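Local atomic coordinates of 2-dehydropantoate 2-reductase (Geobacter metallireducens, PDB entry 3HN2), a protein that probably catalyses the NADPH-dependent reduction of 2-dehydropantoate (ketopantoate) to (R)-pantoate in pantothenate biosynthesis. Residues 194-199 with 215-220; 161-166 with 171-176. All coordinates share one frame; numbering follows the deposited sequence.

In the fold
Contact 1 and contact 2 belong to different domains of the subunit. Contact 2 (161-166 with 171-176) lies at the edge of the Rossmann-type sheet, whereas contact 1 (194-199 with 215-220) joins two helices of the C-terminal helical domain. Their centres are 31 Å apart and their nearest atoms about 19 Å apart, on opposite sides of the chain's centre. They follow one another in sequence: strand 173-175 leads into helix 179-200, which carries segment 194-199. Contact 2 also touches helix 14-23, which follows a glycine-rich turn consistent with dinucleotide binding. In this family the substrate is bound between the two domains; each contact lies within one of them.

Contact 1. Residues 194-199 with 215-220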
ATOM      1  N   ASN A 194      -3.255 -13.916   4.419  1.00 44.23           N
ATOM      2  CA  ASN A 194      -4.426 -14.496   5.100  1.00 46.61           C
ATOM      3  C   ASN A 194      -4.104 -15.790   5.864  1.00 47.96           C
ATOM      4  O   ASN A 194      -4.834 -16.167   6.779  1.00 56.88           O
ATOM      5  CB  ASN A 194      -5.614 -14.697   4.158  1.00 52.91           C
ATOM      6  CG  ASN A 194      -6.290 -13.397   3.791  1.00 54.84           C
ATOM      7  OD1 ASN A 194      -5.694 -12.534   3.148  1.00 82.11           O
ATOM      8  ND2 ASN A 194      -7.545 -13.251   4.193  1.00 41.21           N
ATOM      9  N   GLY A 195      -2.997 -16.441   5.505  1.00 47.20           N
ATOM     10  CA  GLY A 195      -2.492 -17.604   6.238  1.00 43.18           C
ATOM     11  C   GLY A 195      -1.776 -17.309   7.550  1.00 38.99           C
ATOM     12  O   GLY A 195      -2.217 -17.753   8.611  1.00 40.13           O
ATOM     13  N   LEU A 196      -0.672 -16.568   7.470  1.00 38.44           N
ATOM     14  CA  LEU A 196       0.217 -16.315   8.619  1.00 35.99           C
ATOM     15  C   LEU A 196      -0.437 -15.489   9.710  1.00 33.96           C
ATOM     16  O   LEU A 196      -0.373 -15.846  10.881  1.00 40.41           O
ATOM     17  CB  LEU A 196       1.504 -15.621   8.159  1.00 37.51           C
ATOM     18  CG  LEU A 196       2.787 -16.400   7.834  1.00 46.24           C
ATOM     19  CD1 LEU A 196       2.570 -17.876   7.520  1.00 42.04           C
ATOM     20  CD2 LEU A 196       3.539 -15.711   6.706  1.00 40.49           C
ATOM     21  N   CYS A 197      -1.080 -14.397   9.302  1.00 44.42           N
ATOM     22  CA  CYS A 197      -1.788 -13.484  10.197  1.00 43.74           C
ATOM     23  C   CYS A 197      -2.874 -14.143  11.032  1.00 44.48           C
ATOM     24  O   CYS A 197      -3.011 -13.840  12.212  1.00 46.92           O
ATOM     25  CB  CYS A 197      -2.404 -12.337   9.400  1.00 44.19           C
ATOM     26  SG  CYS A 197      -1.204 -11.402   8.461  1.00 59.76           S
ATOM     27  N   ALA A 198      -3.657 -15.022  10.411  1.00 44.23           N
ATOM     28  CA  ALA A 198      -4.715 -15.737  11.112  1.00 44.16           C
ATOM     29  C   ALA A 198      -4.126 -16.741  12.105  1.00 47.08           C
ATOM     30  O   ALA A 198      -4.617 -16.880  13.228  1.00 56.25           O
ATOM     31  CB  ALA A 198      -5.632 -16.431  10.115  1.00 45.41           C
ATOM     32  N   LEU A 199      -3.056 -17.413  11.684  1.00 36.69           N
ATOM     33  CA  LEU A 199      -2.356 -18.402  12.506  1.00 31.93           C
ATOM     34  C   LEU A 199      -1.630 -17.788  13.713  1.00 41.68           C
ATOM     35  O   LEU A 199      -1.790 -18.254  14.834  1.00 47.98           O
ATOM     36  CB  LEU A 199      -1.360 -19.155  11.632  1.00 11.88           C
ATOM     37  CG  LEU A 199      -0.373 -20.112  12.270  1.00  2.52           C
ATOM     38  CD1 LEU A 199      -1.005 -21.306  12.962  1.00  6.07           C
ATOM     39  CD2 LEU A 199       0.663 -20.522  11.227  1.00  2.00           C
ATOM     40  N   LYS A 215      11.640 -13.741   4.265  1.00 46.05           N
ATOM     41  CA  LYS A 215      12.197 -14.862   3.500  1.00 43.99           C
ATOM     42  C   LYS A 215      11.198 -16.023   3.403  1.00 39.96           C
ATOM     43  O   LYS A 215      11.109 -16.693   2.367  1.00 47.18           O
ATOM     44  CB  LYS A 215      13.513 -15.322   4.137  1.00 41.02           C
ATOM     45  CG  LYS A 215      14.253 -16.447   3.417  1.00 47.59           C
ATOM     46  CD  LYS A 215      15.606 -16.691   4.078  1.00 52.01           C
ATOM     47  CE  LYS A 215      16.411 -17.771   3.376  1.00 58.36           C
ATOM     48  NZ  LYS A 215      16.125 -19.126   3.920  1.00 72.01           N
ATOM     49  N   LEU A 216      10.440 -16.231   4.481  1.00 28.50           N
ATOM     50  CA  LEU A 216       9.360 -17.207   4.513  1.00 35.93           C
ATOM     51  C   LEU A 216       8.257 -16.826   3.523  1.00 40.37           C
ATOM     52  O   LEU A 216       7.857 -17.647   2.710  1.00 28.07           O
ATOM     53  CB  LEU A 216       8.761 -17.281   5.912  1.00 26.91           C
ATOM     54  CG  LEU A 216       8.221 -18.591   6.493  1.00 30.23           C
ATOM     55  CD1 LEU A 216       7.028 -18.240   7.365  1.00 11.24           C
ATOM     56  CD2 LEU A 216       7.834 -19.663   5.466  1.00 46.39           C
ATOM     57  N   VAL A 217       7.785 -15.581   3.620  1.00 40.67           N
ATOM     58  CA  VAL A 217       6.774 -15.031   2.732  1.00 36.24           C
ATOM     59  C   VAL A 217       7.218 -15.164   1.282  1.00 43.02           C
ATOM     60  O   VAL A 217       6.446 -15.633   0.448  1.00 35.19           O
ATOM     61  CB  VAL A 217       6.423 -13.566   3.099  1.00 28.15           C
ATOM     62  CG1 VAL A 217       5.564 -12.911   2.033  1.00 56.33           C
ATOM     63  CG2 VAL A 217       5.674 -13.534   4.399  1.00 45.65           C
ATOM     64  N   ARG A 218       8.473 -14.806   1.006  1.00 46.95           N
ATOM     65  CA  ARG A 218       9.083 -15.022  -0.313  1.00 47.35           C
ATOM     66  C   ARG A 218       8.921 -16.459  -0.803  1.00 41.37           C
ATOM     67  O   ARG A 218       8.514 -16.675  -1.936  1.00 41.20           O
ATOM     68  CB  ARG A 218      10.570 -14.668  -0.295  1.00 41.64           C
ATOM     69  CG  ARG A 218      10.870 -13.194  -0.431  1.00 56.81           C
ATOM     70  CD  ARG A 218      12.344 -12.941  -0.212  1.00 61.93           C
ATOM     71  NE  ARG A 218      12.596 -11.587   0.275  1.00 82.15           N
ATOM     72  CZ  ARG A 218      13.542 -11.271   1.156  1.00 85.72           C
ATOM     73  NH1 ARG A 218      13.694 -10.009   1.537  1.00 96.55           N
ATOM     74  NH2 ARG A 218      14.331 -12.211   1.665  1.00 72.16           N
ATOM     75  N   GLY A 219       9.240 -17.422   0.065  1.00 38.46           N
ATOM     76  CA  GLY A 219       9.200 -18.839  -0.266  1.00 25.52           C
ATOM     77  C   GLY A 219       7.793 -19.344  -0.515  1.00 38.78           C
ATOM     78  O   GLY A 219       7.553 -20.074  -1.487  1.00 35.44           O
ATOM     79  N   ILE A 220       6.868 -18.950   0.361  1.00 31.54           N
ATOM     80  CA  ILE A 220       5.451 -19.264   0.202  1.00 43.49           C
ATOM     81  C   ILE A 220       4.957 -18.733  -1.144  1.00 46.45           C
ATOM     82  O   ILE A 220       4.334 -19.467  -1.921  1.00 47.46           O
ATOM     83  CB  ILE A 220       4.604 -18.685   1.362  1.00 45.22           C
ATOM     84  CG1 ILE A 220       4.896 -19.436   2.660  1.00 43.90           C
ATOM     85  CG2 ILE A 220       3.105 -18.771   1.052  1.00 50.18           C
ATOM     86  CD1 ILE A 220       4.476 -18.675   3.917  1.00 64.00           C
TER
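L196 meets L216, V217 and I220 through methyl groups alone; no ring, amide or guanidinium takes part, so the contact has no planar faces or edges to assign. The evidence is a short set of carbon-carbon approaches around one branched end. CD2 of L196 comes within 3.8 Å of CG2 of V217, the two side chains crossing obliquely. L196 and I220 instead reach toward each other tip to tip: CD1 of L196 is 4.2 Å from CD1 of I220, and CD2 of L196 lies equally far from that same methyl, so the I220 tip faces the fork of the leucine. L216 is more peripheral, its CD1 standing 4.4 Å from CD2 of L196. The V217 branch that does the touching is CG2, placed beside the backbone N by a chi1 of 170° that turns CG1 anti to that nitrogen.

Both segments belong to the C-terminal helical domain of ketopantoate reductase, on helices 179-200 and 211-229. The axes of segments 194-199 and 215-220 approach to 12.0 Å, with 135° between their N-to-C directions. That separation is wide, and just 119 Å² is buried in all, with no hydrogen bond across. Other elements share the interface: I207 of helix 204-207 touches both L196 and V217, and L295 of helix 290-302 packs on L196. Further back along helix 179-200, F193 meets V217, while I191 and P192 receive I220.

Contact 2. Residues 161-166 with 171-176; sequences ELAAMF and VDCRTT
C173 projects its side chain against helix 161-166 between A163 and F166, which stand one helical turn apart. This is the helix-to-strand half of a beta-alpha-beta crossover: the chain leaves strand 142-150, runs through helix 157-168 and returns as strand 173-175, beside and parallel to 142-150 at the margin of the Rossmann-type sheet. The local axes are 7.8 Å apart and nearly antiparallel, at 165°. The hollow is lined on one side by CB of F166, 3.7 Å from CB of C173, and on the other by CA of A163, 3.9 Å from SG of C173. With SG anti to the backbone N (chi1 -167°), the sulfur also makes a sulfur-aromatic contact, oblique to the F166 ring and 4.9 Å from its centroid.

V171 lies alongside F166, its CB and CG2 against CD1 at the ring edge, with CG2 near the ring plane and 4.1 Å from CD1 of F166. L20 and Y17 of helix 14-23 pack on V171 too. Without the F166 ring, as with an alanine here, the C173 sulfur would probably lose its aromatic neighbour and a gap would be likely to open beside CG2 of V171. Farther along, the small A163 accommodates T175, whose OG1 sits 3.8 Å from CB of A163. At the turn, V171 N donates to F166 O across 3.0 Å, approaching from above the carbonyl plane, 36° out of it.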
ATOM      1  N   GLU A 161     -19.524  -3.886 -20.599  1.00 60.94           N
ATOM      2  CA  GLU A 161     -20.777  -3.331 -20.061  1.00 58.76           C
ATOM      3  C   GLU A 161     -20.831  -3.425 -18.541  1.00 52.52           C
ATOM      4  O   GLU A 161     -21.332  -2.515 -17.885  1.00 53.60           O
ATOM      5  CB  GLU A 161     -22.012  -4.019 -20.659  1.00 56.56           C
ATOM      6  CG  GLU A 161     -22.471  -3.461 -22.008  1.00 72.14           C
ATOM      7  CD  GLU A 161     -23.511  -4.342 -22.710  1.00 74.58           C
ATOM      8  OE1 GLU A 161     -23.765  -5.483 -22.259  1.00 82.99           O
ATOM      9  OE2 GLU A 161     -24.079  -3.887 -23.728  1.00 90.54           O
ATOM     10  N   LEU A 162     -20.325  -4.530 -17.991  1.00 47.59           N
ATOM     11  CA  LEU A 162     -20.213  -4.696 -16.541  1.00 52.72           C
ATOM     12  C   LEU A 162     -19.133  -3.786 -15.944  1.00 49.96           C
ATOM     13  O   LEU A 162     -19.338  -3.188 -14.887  1.00 53.45           O
ATOM     14  CB  LEU A 162     -19.938  -6.160 -16.180  1.00 51.41           C
ATOM     15  CG  LEU A 162     -21.094  -7.158 -16.285  1.00 54.31           C
ATOM     16  CD1 LEU A 162     -20.604  -8.570 -15.997  1.00 46.92           C
ATOM     17  CD2 LEU A 162     -22.232  -6.789 -15.344  1.00 43.94           C
ATOM     18  N   ALA A 163     -17.996  -3.692 -16.635  1.00 46.18           N
ATOM     19  CA  ALA A 163     -16.897  -2.802 -16.261  1.00 50.25           C
ATOM     20  C   ALA A 163     -17.341  -1.345 -16.226  1.00 55.39           C
ATOM     21  O   ALA A 163     -17.006  -0.616 -15.286  1.00 54.01           O
ATOM     22  CB  ALA A 163     -15.728  -2.969 -17.219  1.00 49.14           C
ATOM     23  N   ALA A 164     -18.098  -0.942 -17.250  1.00 55.33           N
ATOM     24  CA  ALA A 164     -18.672   0.401 -17.336  1.00 50.94           C
ATOM     25  C   ALA A 164     -19.636   0.653 -16.184  1.00 51.92           C
ATOM     26  O   ALA A 164     -19.584   1.708 -15.545  1.00 58.90           O
ATOM     27  CB  ALA A 164     -19.376   0.600 -18.672  1.00 44.12           C
ATOM     28  N   MET A 165     -20.490  -0.337 -15.918  1.00 45.89           N
ATOM     29  CA  MET A 165     -21.473  -0.289 -14.836  1.00 45.09           C
ATOM     30  C   MET A 165     -20.829  -0.053 -13.463  1.00 41.07           C
ATOM     31  O   MET A 165     -21.334   0.747 -12.674  1.00 39.95           O
ATOM     32  CB  MET A 165     -22.309  -1.577 -14.827  1.00 39.64           C
ATOM     33  CG  MET A 165     -23.426  -1.600 -13.804  1.00 28.68           C
ATOM     34  SD  MET A 165     -23.791  -3.273 -13.264  1.00 53.79           S
ATOM     35  CE  MET A 165     -24.991  -3.766 -14.508  1.00 62.77           C
ATOM     36  N   PHE A 166     -19.720  -0.741 -13.191  1.00 41.70           N
ATOM     37  CA  PHE A 166     -18.965  -0.520 -11.947  1.00 51.79           C
ATOM     38  C   PHE A 166     -18.280   0.840 -11.883  1.00 46.83           C
ATOM     39  O   PHE A 166     -18.333   1.499 -10.852  1.00 47.47           O
ATOM     40  CB  PHE A 166     -17.939  -1.622 -11.702  1.00 52.78           C
ATOM     41  CG  PHE A 166     -18.511  -2.858 -11.075  1.00 54.08           C
ATOM     42  CD1 PHE A 166     -18.918  -2.853  -9.745  1.00 43.17           C
ATOM     43  CD2 PHE A 166     -18.628  -4.031 -11.808  1.00 41.69           C
ATOM     44  CE1 PHE A 166     -19.444  -3.996  -9.157  1.00 51.10           C
ATOM     45  CE2 PHE A 166     -19.149  -5.179 -11.229  1.00 59.62           C
ATOM     46  CZ  PHE A 166     -19.555  -5.162  -9.899  1.00 53.89           C
ATOM     47  N   VAL A 171     -16.455   2.589  -8.766  1.00 57.35           N
ATOM     48  CA  VAL A 171     -15.547   1.472  -8.518  1.00 56.74           C
ATOM     49  C   VAL A 171     -14.495   1.451  -9.623  1.00 55.27           C
ATOM     50  O   VAL A 171     -14.835   1.431 -10.808  1.00 55.68           O
ATOM     51  CB  VAL A 171     -16.304   0.109  -8.458  1.00 58.67           C
ATOM     52  CG1 VAL A 171     -15.353  -1.043  -8.121  1.00 47.26           C
ATOM     53  CG2 VAL A 171     -17.434   0.164  -7.441  1.00 62.94           C
ATOM     54  N   ASP A 172     -13.222   1.480  -9.232  1.00 45.05           N
ATOM     55  CA  ASP A 172     -12.118   1.397 -10.185  1.00 43.22           C
ATOM     56  C   ASP A 172     -12.084  -0.013 -10.774  1.00 44.66           C
ATOM     57  O   ASP A 172     -11.629  -0.956 -10.135  1.00 41.74           O
ATOM     58  CB  ASP A 172     -10.795   1.753  -9.500  1.00 38.45           C
ATOM     59  CG  ASP A 172      -9.637   1.840 -10.472  1.00 39.09           C
ATOM     60  OD1 ASP A 172      -8.701   1.027 -10.344  1.00 45.66           O
ATOM     61  OD2 ASP A 172      -9.655   2.720 -11.360  1.00 53.01           O
ATOM     62  N   CYS A 173     -12.595  -0.160 -11.989  1.00 55.30           N
ATOM     63  CA  CYS A 173     -12.863  -1.494 -12.523  1.00 46.91           C
ATOM     64  C   CYS A 173     -12.146  -1.779 -13.835  1.00 45.72           C
ATOM     65  O   CYS A 173     -12.348  -1.084 -14.830  1.00 48.87           O
ATOM     66  CB  CYS A 173     -14.362  -1.702 -12.673  1.00 43.46           C
ATOM     67  SG  CYS A 173     -14.827  -3.407 -12.974  1.00 71.76           S
ATOM     68  N   ARG A 174     -11.310  -2.812 -13.821  1.00 43.28           N
ATOM     69  CA  ARG A 174     -10.481  -3.177 -14.968  1.00 46.04           C
ATOM     70  C   ARG A 174     -11.050  -4.431 -15.663  1.00 41.15           C
ATOM     71  O   ARG A 174     -12.067  -4.974 -15.238  1.00 41.97           O
ATOM     72  CB  ARG A 174      -9.021  -3.365 -14.501  1.00 44.96           C
ATOM     73  CG  ARG A 174      -7.933  -3.264 -15.581  1.00 60.77           C
ATOM     74  CD  ARG A 174      -8.093  -2.042 -16.483  1.00 82.31           C
ATOM     75  NE  ARG A 174      -7.777  -2.357 -17.877  1.00 91.30           N
ATOM     76  CZ  ARG A 174      -8.682  -2.516 -18.845  1.00 93.08           C
ATOM     77  NH1 ARG A 174      -8.287  -2.808 -20.078  1.00 77.78           N
ATOM     78  NH2 ARG A 174      -9.978  -2.378 -18.589  1.00 90.78           N
ATOM     79  N   THR A 175     -10.404  -4.871 -16.735  1.00 38.67           N
ATOM     80  CA  THR A 175     -10.829  -6.040 -17.492  1.00 43.21           C
ATOM     81  C   THR A 175      -9.603  -6.795 -18.001  1.00 45.84           C
ATOM     82  O   THR A 175      -8.627  -6.180 -18.439  1.00 48.95           O
ATOM     83  CB  THR A 175     -11.789  -5.621 -18.642  1.00 43.48           C
ATOM     84  OG1 THR A 175     -13.130  -5.607 -18.141  1.00 29.93           O
ATOM     85  CG2 THR A 175     -11.711  -6.552 -19.849  1.00 42.54           C
ATOM     86  N   THR A 176      -9.650  -8.122 -17.912  1.00 47.11           N
ATOM     87  CA  THR A 176      -8.560  -8.964 -18.397  1.00 48.08           C
ATOM     88  C   THR A 176      -9.075 -10.108 -19.286  1.00 45.43           C
ATOM     89  O   THR A 176     -10.264 -10.426 -19.265  1.00 47.08           O
ATOM     90  CB  THR A 176      -7.690  -9.488 -17.221  1.00 44.90           C
ATOM     91  OG1 THR A 176      -6.445  -9.998 -17.721  1.00 46.73           O
ATOM     92  CG2 THR A 176      -8.416 -10.569 -16.417  1.00 46.25           C
TER